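Local coordinates for VC0179-like protein (Escherichia coli, PDB 4XJ6), which is a bacterial homologue of cyclic GMP-AMP synthase, a nucleotidyltransferase that probably joins two purine nucleoside triphosphates into a cyclic dinucleotide, at residues R38-T41 and R42-Q46; V65-K68 and L69-T72; R97-F100 and I101-P105; V305-L308 and D309-H313. All coordinates share one frame; numbering follows the deposited sequence.

How the interactions relate
Interactions 1, 2 and 3 gather on one side of the chain's centre, while interaction 4 lies on the opposite side. Direct contact joins interactions 1 and 3, where Phe45 CG meets Pro105 CG at 3.6 Å and Phe45 CD2 meets Phe100 CE1 at 4.1 Å. Interaction 2, on the helix that follows helix 24-57, does not touch interaction 1; their centres are about 16 Å apart. Interaction 4, in the C-terminal domain, and interaction 1 have centres about 44 Å apart and nearest atoms about 24 Å apart. The side chains of Arg38 and Val305 each lie about 12 Å from a bound 3'-deoxy-GTP.

Interaction 1 of 4, residues R38-T41 and R42-Q46; sequences RERT and RDVFQ
Thr41 and Phe45 lie side by side and point the same way, one turn apart on the long helix 24-57, which packs against strands of the nucleotidyltransferase sheet. The methyl CG2 of Thr41 approaches CD1 of the Phe45 ring obliquely, from out of the ring plane, at 3.7 Å, whereas the carbonyl O of Thr41 sits at the ring edge near the plane, 3.3 Å from CD1. CG2 is anti to the backbone N of Thr41 (OG1 chi1 -59°), which turns the methyl to the phenyl ring and leaves OG1 bonded to Val37 O and to Ser159 OG of helix 149-166. The ring continues the packing onto Leu155 and Met136.

On another side of the helix Arg42 folds back over the preceding turn. Its chain bends at chi3, -84°, so that CB of Arg38 lies over one guanidinium face, 3.9 Å from NH2, while CG of Glu39 sits in the plane at the edge. The carboxylate of Glu39 is turned 51° from the guanidinium; with OE2 5.0 Å from Arg42 NH2, any attraction between the charges is probably weak and long-range. Arg38 sends its own extended chain away from Arg42, and NH2 forms a salt bridge with Asp132 OD1.

Arg40 is held by helix 149-166, NH1 bonding to Ser162 OG and NH2 forming a salt bridge with Glu166. Its NE stands 4.6 Å from OD2 of Asp43, beyond a salt bridge, and one water spans them, accepting from NE at 3.2 Å and donating to OD2 at 2.9 Å.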
loop_
_atom_site.group_PDB
_atom_site.type_symbol
_atom_site.label_atom_id
_atom_site.label_comp_id
_atom_site.label_asym_id
_atom_site.label_seq_id
_atom_site.Cartn_x
_atom_site.Cartn_y
_atom_site.Cartn_z
ATOM N N ARG A 38 11.943 -8.752 6.040
ATOM C CA ARG A 38 11.318 -9.929 6.636
ATOM C C ARG A 38 12.280 -10.653 7.572
ATOM O O ARG A 38 11.921 -10.998 8.700
ATOM C CB ARG A 38 10.827 -10.889 5.549
ATOM C CG ARG A 38 9.651 -10.363 4.738
ATOM C CD ARG A 38 9.075 -11.438 3.822
ATOM N NE ARG A 38 7.882 -10.972 3.119
ATOM C CZ ARG A 38 7.092 -11.749 2.383
ATOM N NH1 ARG A 38 7.362 -13.044 2.251
ATOM N NH2 ARG A 38 6.027 -11.236 1.781
ATOM N N GLU A 39 13.502 -10.877 7.097
ATOM C CA GLU A 39 14.515 -11.589 7.870
ATOM C C GLU A 39 14.895 -10.837 9.138
ATOM O O GLU A 39 15.119 -11.442 10.185
ATOM C CB GLU A 39 15.756 -11.836 7.008
ATOM C CG GLU A 39 15.542 -12.849 5.894
ATOM C CD GLU A 39 16.601 -12.762 4.815
ATOM O OE1 GLU A 39 17.431 -11.829 4.867
ATOM O OE2 GLU A 39 16.605 -13.626 3.913
ATOM N N ARG A 40 14.958 -9.514 9.039
ATOM C CA ARG A 40 15.280 -8.678 10.188
ATOM C C ARG A 40 14.163 -8.712 11.229
ATOM O O ARG A 40 14.423 -8.787 12.429
ATOM C CB ARG A 40 15.546 -7.240 9.744
ATOM C CG ARG A 40 15.830 -6.276 10.879
ATOM C CD ARG A 40 16.993 -6.753 11.725
ATOM N NE ARG A 40 18.219 -6.901 10.946
ATOM C CZ ARG A 40 19.151 -5.959 10.835
ATOM N NH1 ARG A 40 18.996 -4.797 11.452
ATOM N NH2 ARG A 40 20.237 -6.181 10.107
ATOM N N THR A 41 12.919 -8.658 10.764
ATOM C CA THR A 41 11.768 -8.726 11.657
ATOM C C THR A 41 11.676 -10.093 12.319
ATOM O O THR A 41 11.298 -10.207 13.483
ATOM C CB THR A 41 10.463 -8.429 10.909
ATOM O OG1 THR A 41 10.543 -7.124 10.321
ATOM C CG2 THR A 41 9.268 -8.485 11.858
ATOM N N ARG A 42 12.028 -11.132 11.568
ATOM C CA ARG A 42 12.108 -12.478 12.124
ATOM C C ARG A 42 13.127 -12.525 13.255
ATOM O O ARG A 42 12.855 -13.061 14.331
ATOM C CB ARG A 42 12.483 -13.497 11.047
ATOM C CG ARG A 42 11.297 -14.101 10.319
ATOM C CD ARG A 42 11.719 -15.301 9.482
ATOM N NE ARG A 42 12.245 -14.914 8.176
ATOM C CZ ARG A 42 11.539 -14.952 7.050
ATOM N NH1 ARG A 42 10.276 -15.360 7.071
ATOM N NH2 ARG A 42 12.094 -14.586 5.903
ATOM N N ASP A 43 14.302 -11.961 12.995
ATOM C CA ASP A 43 15.362 -11.869 13.991
ATOM C C ASP A 43 14.895 -11.144 15.249
ATOM O O ASP A 43 15.071 -11.640 16.361
ATOM C CB ASP A 43 16.583 -11.157 13.407
ATOM C CG ASP A 43 17.334 -12.011 12.407
ATOM O OD1 ASP A 43 17.159 -13.245 12.428
ATOM O OD2 ASP A 43 18.109 -11.449 11.607
ATOM N N VAL A 44 14.298 -9.971 15.061
ATOM C CA VAL A 44 13.816 -9.154 16.173
ATOM C C VAL A 44 12.807 -9.915 17.028
ATOM O O VAL A 44 12.900 -9.930 18.257
ATOM C CB VAL A 44 13.168 -7.847 15.666
ATOM C CG1 VAL A 44 12.410 -7.148 16.786
ATOM C CG2 VAL A 44 14.222 -6.923 15.063
ATOM N N PHE A 45 11.847 -10.552 16.368
ATOM C CA PHE A 45 10.843 -11.350 17.057
ATOM C C PHE A 45 11.484 -12.520 17.797
ATOM O O PHE A 45 11.090 -12.836 18.917
ATOM C CB PHE A 45 9.788 -11.860 16.068
ATOM C CG PHE A 45 8.569 -10.987 15.977
ATOM C CD1 PHE A 45 8.612 -9.774 15.308
ATOM C CD2 PHE A 45 7.374 -11.387 16.554
ATOM C CE1 PHE A 45 7.486 -8.974 15.223
ATOM C CE2 PHE A 45 6.247 -10.591 16.470
ATOM C CZ PHE A 45 6.304 -9.383 15.804
ATOM N N GLN A 46 12.473 -13.154 17.171
ATOM C CA GLN A 46 13.192 -14.258 17.800
ATOM C C GLN A 46 13.954 -13.788 19.033
ATOM O O GLN A 46 13.911 -14.430 20.084
ATOM C CB GLN A 46 14.159 -14.912 16.810
ATOM C CG GLN A 46 15.082 -15.943 17.450
ATOM C CD GLN A 46 16.009 -16.613 16.450
ATOM O OE1 GLN A 46 15.585 -17.461 15.665
ATOM N NE2 GLN A 46 17.283 -16.237 16.480
HETATM O O HOH W 1 18.259 -9.710 9.327
#

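Interaction 2 of 4, residues V65-K68 and L69-T72; sequences VRLK and LEKT
The guanidinium of Arg66 and the carboxylate of Glu70, one turn apart, meet with their planes 85° to each other, and OE2 approaches the guanidinium obliquely on the NH1 side. NH1 and OE2 are placed as a salt bridge, but they are modelled too close, so the pairing is doubtful in its detail. As modelled, OE2 also pairs with NE of Arg82 on helix 79-90. The Arg66 chain is extended, with CG anti to the backbone N (chi1 -164°), and runs out to helix 79-90, where it touches Arg82, Ala83 and Ala86.

Val65 and Leu69 lie alongside each other and point the same way, CG1 to CD1 at 4.1 Å, both also touching Val51 of helix 24-57.

The backbone evidence marks where the helix stops. Leu69 N still bonds to Val65 O at 3.0 Å, and Glu70 N to Arg66 O at 3.0 Å with a more bent angle of 137°. Lys71 N then turns to Lys68 O, three residues back, at 3.0 Å, lying well above the carbonyl plane. Leu69 O is gripped twice by Thr72, from N at 3.0 Å and from OG1 at 2.6 Å. This is the C-terminal end of helix 62-69, unwinding into a type I beta turn from Leu69 to Thr72.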
loop_
_atom_site.group_PDB
_atom_site.type_symbol
_atom_site.label_atom_id
_atom_site.label_comp_id
_atom_site.label_asym_id
_atom_site.label_seq_id
_atom_site.Cartn_x
_atom_site.Cartn_y
_atom_site.Cartn_z
ATOM N N VAL A 65 15.989 -7.658 32.129
ATOM C CA VAL A 65 15.274 -7.697 30.857
ATOM C C VAL A 65 15.761 -6.596 29.918
ATOM O O VAL A 65 16.054 -6.852 28.750
ATOM C CB VAL A 65 13.751 -7.552 31.057
ATOM C CG1 VAL A 65 13.049 -7.349 29.720
ATOM C CG2 VAL A 65 13.194 -8.769 31.776
ATOM N N ARG A 66 15.848 -5.375 30.439
ATOM C CA ARG A 66 16.263 -4.225 29.643
ATOM C C ARG A 66 17.691 -4.389 29.134
ATOM O O ARG A 66 17.998 -4.037 27.992
ATOM C CB ARG A 66 16.150 -2.938 30.458
ATOM C CG ARG A 66 16.189 -1.669 29.617
ATOM C CD ARG A 66 16.255 -0.418 30.486
ATOM N NE ARG A 66 15.828 0.771 29.750
ATOM C CZ ARG A 66 16.642 1.571 29.068
ATOM N NH1 ARG A 66 17.941 1.319 29.020
ATOM N NH2 ARG A 66 16.154 2.629 28.434
ATOM N N LEU A 67 18.558 -4.924 29.988
ATOM C CA LEU A 67 19.964 -5.110 29.649
ATOM C C LEU A 67 20.142 -6.191 28.587
ATOM O O LEU A 67 21.039 -6.102 27.750
ATOM C CB LEU A 67 20.771 -5.457 30.901
ATOM C CG LEU A 67 20.835 -4.372 31.979
ATOM C CD1 LEU A 67 21.568 -4.876 33.212
ATOM C CD2 LEU A 67 21.492 -3.114 31.432
ATOM N N LYS A 68 19.291 -7.211 28.626
ATOM C CA LYS A 68 19.291 -8.245 27.597
ATOM C C LYS A 68 18.827 -7.683 26.259
ATOM O O LYS A 68 19.409 -7.975 25.213
ATOM C CB LYS A 68 18.399 -9.418 28.005
ATOM C CG LYS A 68 19.053 -10.394 28.963
ATOM C CD LYS A 68 18.105 -11.527 29.321
ATOM C CE LYS A 68 18.780 -12.556 30.214
ATOM N NZ LYS A 68 19.843 -13.307 29.492
ATOM N N LEU A 69 17.771 -6.876 26.303
ATOM C CA LEU A 69 17.217 -6.261 25.102
ATOM C C LEU A 69 18.212 -5.293 24.464
ATOM O O LEU A 69 18.213 -5.102 23.247
ATOM C CB LEU A 69 15.908 -5.538 25.427
ATOM C CG LEU A 69 14.692 -6.420 25.715
ATOM C CD1 LEU A 69 13.470 -5.564 26.014
ATOM C CD2 LEU A 69 14.419 -7.375 24.552
ATOM N N GLU A 70 19.066 -4.695 25.290
ATOM C CA GLU A 70 20.086 -3.773 24.803
ATOM C C GLU A 70 21.310 -4.517 24.283
ATOM O O GLU A 70 22.361 -3.921 24.056
ATOM C CB GLU A 70 20.500 -2.796 25.902
ATOM C CG GLU A 70 19.558 -1.617 26.092
ATOM C CD GLU A 70 19.938 -0.770 27.291
ATOM O OE1 GLU A 70 20.817 -1.201 28.066
ATOM O OE2 GLU A 70 19.361 0.325 27.461
ATOM N N LYS A 71 21.171 -5.827 24.116
ATOM C CA LYS A 71 22.175 -6.627 23.430
ATOM C C LYS A 71 21.607 -7.092 22.098
ATOM O O LYS A 71 22.293 -7.737 21.304
ATOM C CB LYS A 71 22.605 -7.825 24.280
ATOM C CG LYS A 71 23.290 -7.450 25.579
ATOM C CD LYS A 71 23.537 -8.680 26.438
ATOM C CE LYS A 71 24.007 -8.295 27.832
ATOM N NZ LYS A 71 23.714 -9.360 28.832
ATOM N N THR A 72 20.343 -6.751 21.863
ATOM C CA THR A 72 19.656 -7.119 20.633
ATOM C C THR A 72 19.422 -5.898 19.745
ATOM O O THR A 72 19.992 -4.833 19.977
ATOM C CB THR A 72 18.303 -7.792 20.928
ATOM O OG1 THR A 72 17.380 -6.816 21.422
ATOM C CG2 THR A 72 18.467 -8.891 21.963
#

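Interaction 3 of 4, residues R97-F100 and I101-P105; sequences RDDF and IKFQP
Ile101 packing back on Arg97, and Phe103 on Asp99, make this a local contact at the C-terminal end of helix 94-102, just before the chain enters strand 106-110. Ile101 CD1 touches the aliphatic CG of Arg97 at 3.8 Å, the two side chains crossing at a slant. From there the arginine chain bends at chi3, -63°, and carries its guanidinium away, NH1 bonding to the carbonyls of Ile89 and Ala52.

Asp99 and Phe103 run side by side, with carboxylate and ring planes 49° apart. Asp99 O lies at the edge of the Phe103 ring, 3.3 Å from CD2, and the same oxygen accepts from Phe103 N at 3.1 Å, nearly in line with the carbonyl bond. Lys102 CG covers one face of that ring, over its centre, 3.8 Å above the ring plane. Asp99 O also takes a weak second bond from Lys102 N, whose main acceptor is Asp98 O at 3.0 Å. Asp99 O is thus shared at the last turn, and Phe103 is the first residue to leave helical angles.

Around this end, Ile101 faces Ile53 of helix 24-57, Asp99 OD2 accepts from Thr139 N, Phe103 rests on Pro137 of strand 128-138, and Phe100 reaches Leu151 and Leu155 of helix 149-166.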
loop_
_atom_site.group_PDB
_atom_site.type_symbol
_atom_site.label_atom_id
_atom_site.label_comp_id
_atom_site.label_asym_id
_atom_site.label_seq_id
_atom_site.Cartn_x
_atom_site.Cartn_y
_atom_site.Cartn_z
ATOM N N ARG A 97 2.046 -14.658 26.769
ATOM C CA ARG A 97 3.450 -15.044 26.697
ATOM C C ARG A 97 3.604 -16.391 25.997
ATOM O O ARG A 97 4.512 -16.574 25.187
ATOM C CB ARG A 97 4.071 -15.099 28.095
ATOM C CG ARG A 97 5.591 -15.145 28.085
ATOM C CD ARG A 97 6.162 -15.314 29.481
ATOM N NE ARG A 97 5.849 -14.184 30.348
ATOM C CZ ARG A 97 6.558 -13.059 30.386
ATOM N NH1 ARG A 97 7.619 -12.913 29.601
ATOM N NH2 ARG A 97 6.203 -12.078 31.205
ATOM N N ASP A 98 2.707 -17.323 26.311
ATOM C CA ASP A 98 2.710 -18.644 25.689
ATOM C C ASP A 98 2.568 -18.538 24.176
ATOM O O ASP A 98 3.281 -19.207 23.427
ATOM C CB ASP A 98 1.586 -19.512 26.261
ATOM C CG ASP A 98 1.856 -19.953 27.684
ATOM O OD1 ASP A 98 3.037 -19.967 28.087
ATOM O OD2 ASP A 98 0.887 -20.287 28.400
ATOM N N ASP A 99 1.644 -17.691 23.733
ATOM C CA ASP A 99 1.430 -17.462 22.311
ATOM C C ASP A 99 2.667 -16.852 21.660
ATOM O O ASP A 99 3.105 -17.297 20.597
ATOM C CB ASP A 99 0.225 -16.549 22.089
ATOM C CG ASP A 99 -1.093 -17.237 22.386
ATOM O OD1 ASP A 99 -1.155 -18.479 22.288
ATOM O OD2 ASP A 99 -2.072 -16.531 22.709
ATOM N N PHE A 100 3.217 -15.831 22.311
ATOM C CA PHE A 100 4.362 -15.100 21.788
ATOM C C PHE A 100 5.559 -16.021 21.583
ATOM O O PHE A 100 6.229 -15.958 20.560
ATOM C CB PHE A 100 4.725 -13.947 22.727
ATOM C CG PHE A 100 5.810 -13.051 22.199
ATOM C CD1 PHE A 100 5.612 -12.307 21.049
ATOM C CD2 PHE A 100 7.022 -12.944 22.860
ATOM C CE1 PHE A 100 6.605 -11.482 20.561
ATOM C CE2 PHE A 100 8.018 -12.120 22.379
ATOM C CZ PHE A 100 7.811 -11.387 21.228
ATOM N N ILE A 101 5.800 -16.888 22.559
ATOM C CA ILE A 101 6.929 -17.811 22.528
ATOM C C ILE A 101 6.725 -18.935 21.509
ATOM O O ILE A 101 7.675 -19.391 20.867
ATOM C CB ILE A 101 7.171 -18.421 23.932
ATOM C CG1 ILE A 101 7.583 -17.327 24.916
ATOM C CG2 ILE A 101 8.220 -19.523 23.890
ATOM C CD1 ILE A 101 7.628 -17.800 26.348
ATOM N N LYS A 102 5.478 -19.361 21.343
ATOM C CA LYS A 102 5.168 -20.527 20.517
ATOM C C LYS A 102 5.198 -20.256 19.011
ATOM O O LYS A 102 5.669 -21.090 18.238
ATOM C CB LYS A 102 3.798 -21.091 20.908
ATOM C CG LYS A 102 3.354 -22.289 20.081
ATOM C CD LYS A 102 2.049 -22.874 20.596
ATOM C CE LYS A 102 1.542 -23.971 19.674
ATOM N NZ LYS A 102 2.537 -25.068 19.514
ATOM N N PHE A 103 4.698 -19.099 18.592
ATOM C CA PHE A 103 4.516 -18.832 17.167
ATOM C C PHE A 103 5.504 -17.820 16.603
ATOM O O PHE A 103 5.881 -16.862 17.272
ATOM C CB PHE A 103 3.088 -18.351 16.905
ATOM C CG PHE A 103 2.037 -19.327 17.339
ATOM C CD1 PHE A 103 1.690 -20.397 16.529
ATOM C CD2 PHE A 103 1.402 -19.183 18.558
ATOM C CE1 PHE A 103 0.724 -21.301 16.928
ATOM C CE2 PHE A 103 0.436 -20.080 18.962
ATOM C CZ PHE A 103 0.096 -21.142 18.148
ATOM N N GLN A 104 5.921 -18.053 15.362
ATOM C CA GLN A 104 6.741 -17.102 14.624
ATOM C C GLN A 104 5.852 -16.148 13.833
ATOM O O GLN A 104 4.737 -16.508 13.458
ATOM C CB GLN A 104 7.703 -17.825 13.674
ATOM C CG GLN A 104 8.944 -18.393 14.338
ATOM C CD GLN A 104 10.149 -18.376 13.415
ATOM O OE1 GLN A 104 10.889 -17.392 13.360
ATOM N NE2 GLN A 104 10.350 -19.464 12.682
ATOM N N PRO A 105 6.338 -14.922 13.583
ATOM C CA PRO A 105 5.589 -14.003 12.720
ATOM C C PRO A 105 5.518 -14.509 11.281
ATOM O O PRO A 105 6.472 -15.124 10.803
ATOM C CB PRO A 105 6.398 -12.704 12.802
ATOM C CG PRO A 105 7.769 -13.132 13.195
ATOM C CD PRO A 105 7.569 -14.305 14.109
#

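Interaction 4 of 4, residues V305-L308 and D309-H313; sequences VNIL and DRESH
Leu308 and His313 form the tight part of this contact, crossing at about a right angle. CD2 of Leu308 sits over the face of the imidazole, 3.6 Å from the ring centroid and 13° off its normal, a CH-pi contact. The ring is held flat against the methyl by its edge: ND1 donates to Glu311 O at 2.9 Å, in the ring plane, with a nearly straight N-H...O angle of 167°. CE1 lies 3.2 Å from Leu308 O, also in that plane. Chi1 of His313, 59°, swings CG between its own backbone N and carbonyl carbon, turning the ring back to the helix, and NE2 meets His274 NE2 in a hydrogen bond.

The looser side carries the exposed Asp309 and Arg310. Asn306 O lies over one face of the Arg310 guanidinium, 3.9 Å above the plane and offset toward the rim of the group. NH1 of Arg310 forms a salt bridge with Glu311 OE2 at 3.6 Å, at the guanidinium edge, and NH2 another with Glu332. Asp309 OD2 forms a salt bridge with Arg270.

Glu311 N closes the helix on Ile307 O. The arrangement is a helix C-terminus whose following chain folds back, in the helical C-terminal region of this cyclic GMP-AMP synthase-like family.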
loop_
_atom_site.group_PDB
_atom_site.type_symbol
_atom_site.label_atom_id
_atom_site.label_comp_id
_atom_site.label_asym_id
_atom_site.label_seq_id
_atom_site.Cartn_x
_atom_site.Cartn_y
_atom_site.Cartn_z
ATOM N N VAL A 305 -13.951 0.391 -11.130
ATOM C CA VAL A 305 -14.730 -0.833 -11.273
ATOM C C VAL A 305 -16.222 -0.527 -11.186
ATOM O O VAL A 305 -17.031 -1.223 -11.794
ATOM C CB VAL A 305 -14.365 -1.898 -10.209
ATOM C CG1 VAL A 305 -12.863 -2.119 -10.152
ATOM C CG2 VAL A 305 -14.895 -1.507 -8.848
ATOM N N ASN A 306 -16.581 0.520 -10.445
ATOM C CA ASN A 306 -17.977 0.917 -10.314
ATOM C C ASN A 306 -18.494 1.446 -11.644
ATOM O O ASN A 306 -19.628 1.174 -12.041
ATOM C CB ASN A 306 -18.148 1.968 -9.213
ATOM C CG ASN A 306 -18.095 1.367 -7.819
ATOM O OD1 ASN A 306 -18.174 0.150 -7.656
ATOM N ND2 ASN A 306 -17.968 2.218 -6.806
ATOM N N ILE A 307 -17.641 2.195 -12.331
ATOM C CA ILE A 307 -17.955 2.708 -13.656
ATOM C C ILE A 307 -18.018 1.579 -14.677
ATOM O O ILE A 307 -18.988 1.457 -15.426
ATOM C CB ILE A 307 -16.914 3.744 -14.116
ATOM C CG1 ILE A 307 -16.949 4.975 -13.209
ATOM C CG2 ILE A 307 -17.168 4.147 -15.554
ATOM C CD1 ILE A 307 -15.840 5.972 -13.481
ATOM N N LEU A 308 -16.979 0.750 -14.695
ATOM C CA LEU A 308 -16.869 -0.316 -15.683
ATOM C C LEU A 308 -17.890 -1.428 -15.457
ATOM O O LEU A 308 -18.177 -2.203 -16.366
ATOM C CB LEU A 308 -15.452 -0.895 -15.683
ATOM C CG LEU A 308 -14.354 0.063 -16.154
ATOM C CD1 LEU A 308 -13.036 -0.672 -16.316
ATOM C CD2 LEU A 308 -14.758 0.739 -17.454
ATOM N N ASP A 309 -18.429 -1.510 -14.245
ATOM C CA ASP A 309 -19.496 -2.464 -13.958
ATOM C C ASP A 309 -20.829 -1.934 -14.463
ATOM O O ASP A 309 -21.673 -2.694 -14.939
ATOM C CB ASP A 309 -19.591 -2.756 -12.456
ATOM C CG ASP A 309 -18.662 -3.868 -12.019
ATOM O OD1 ASP A 309 -18.447 -4.809 -12.810
ATOM O OD2 ASP A 309 -18.149 -3.804 -10.883
ATOM N N ARG A 310 -21.002 -0.622 -14.369
ATOM C CA ARG A 310 -22.270 0.017 -14.693
ATOM C C ARG A 310 -22.422 0.338 -16.177
ATOM O O ARG A 310 -23.511 0.216 -16.740
ATOM C CB ARG A 310 -22.425 1.302 -13.878
ATOM C CG ARG A 310 -23.767 1.998 -14.041
ATOM C CD ARG A 310 -23.710 3.434 -13.539
ATOM N NE ARG A 310 -23.092 3.529 -12.221
ATOM C CZ ARG A 310 -22.149 4.408 -11.898
ATOM N NH1 ARG A 310 -21.712 5.280 -12.799
ATOM N NH2 ARG A 310 -21.641 4.419 -10.672
ATOM N N GLU A 311 -21.327 0.750 -16.807
ATOM C CA GLU A 311 -21.379 1.260 -18.172
ATOM C C GLU A 311 -20.816 0.269 -19.182
ATOM O O GLU A 311 -19.749 -0.311 -18.970
ATOM C CB GLU A 311 -20.615 2.583 -18.266
ATOM C CG GLU A 311 -20.890 3.549 -17.120
ATOM C CD GLU A 311 -22.264 4.193 -17.197
ATOM O OE1 GLU A 311 -22.978 3.974 -18.198
ATOM O OE2 GLU A 311 -22.631 4.925 -16.254
ATOM N N SER A 312 -21.536 0.082 -20.283
ATOM C CA SER A 312 -21.068 -0.770 -21.369
ATOM C C SER A 312 -19.862 -0.137 -22.060
ATOM O O SER A 312 -19.852 1.063 -22.327
ATOM C CB SER A 312 -22.188 -1.016 -22.382
ATOM O OG SER A 312 -22.497 0.170 -23.097
ATOM N N HIS A 313 -18.846 -0.944 -22.348
ATOM C CA HIS A 313 -17.642 -0.438 -22.996
ATOM C C HIS A 313 -16.922 -1.532 -23.773
ATOM O O HIS A 313 -17.294 -2.703 -23.710
ATOM C CB HIS A 313 -16.699 0.174 -21.958
ATOM C CG HIS A 313 -16.268 -0.785 -20.893
ATOM N ND1 HIS A 313 -17.069 -1.112 -19.820
ATOM C CD2 HIS A 313 -15.122 -1.489 -20.736
ATOM C CE1 HIS A 313 -16.435 -1.976 -19.048
ATOM N NE2 HIS A 313 -15.252 -2.221 -19.582
#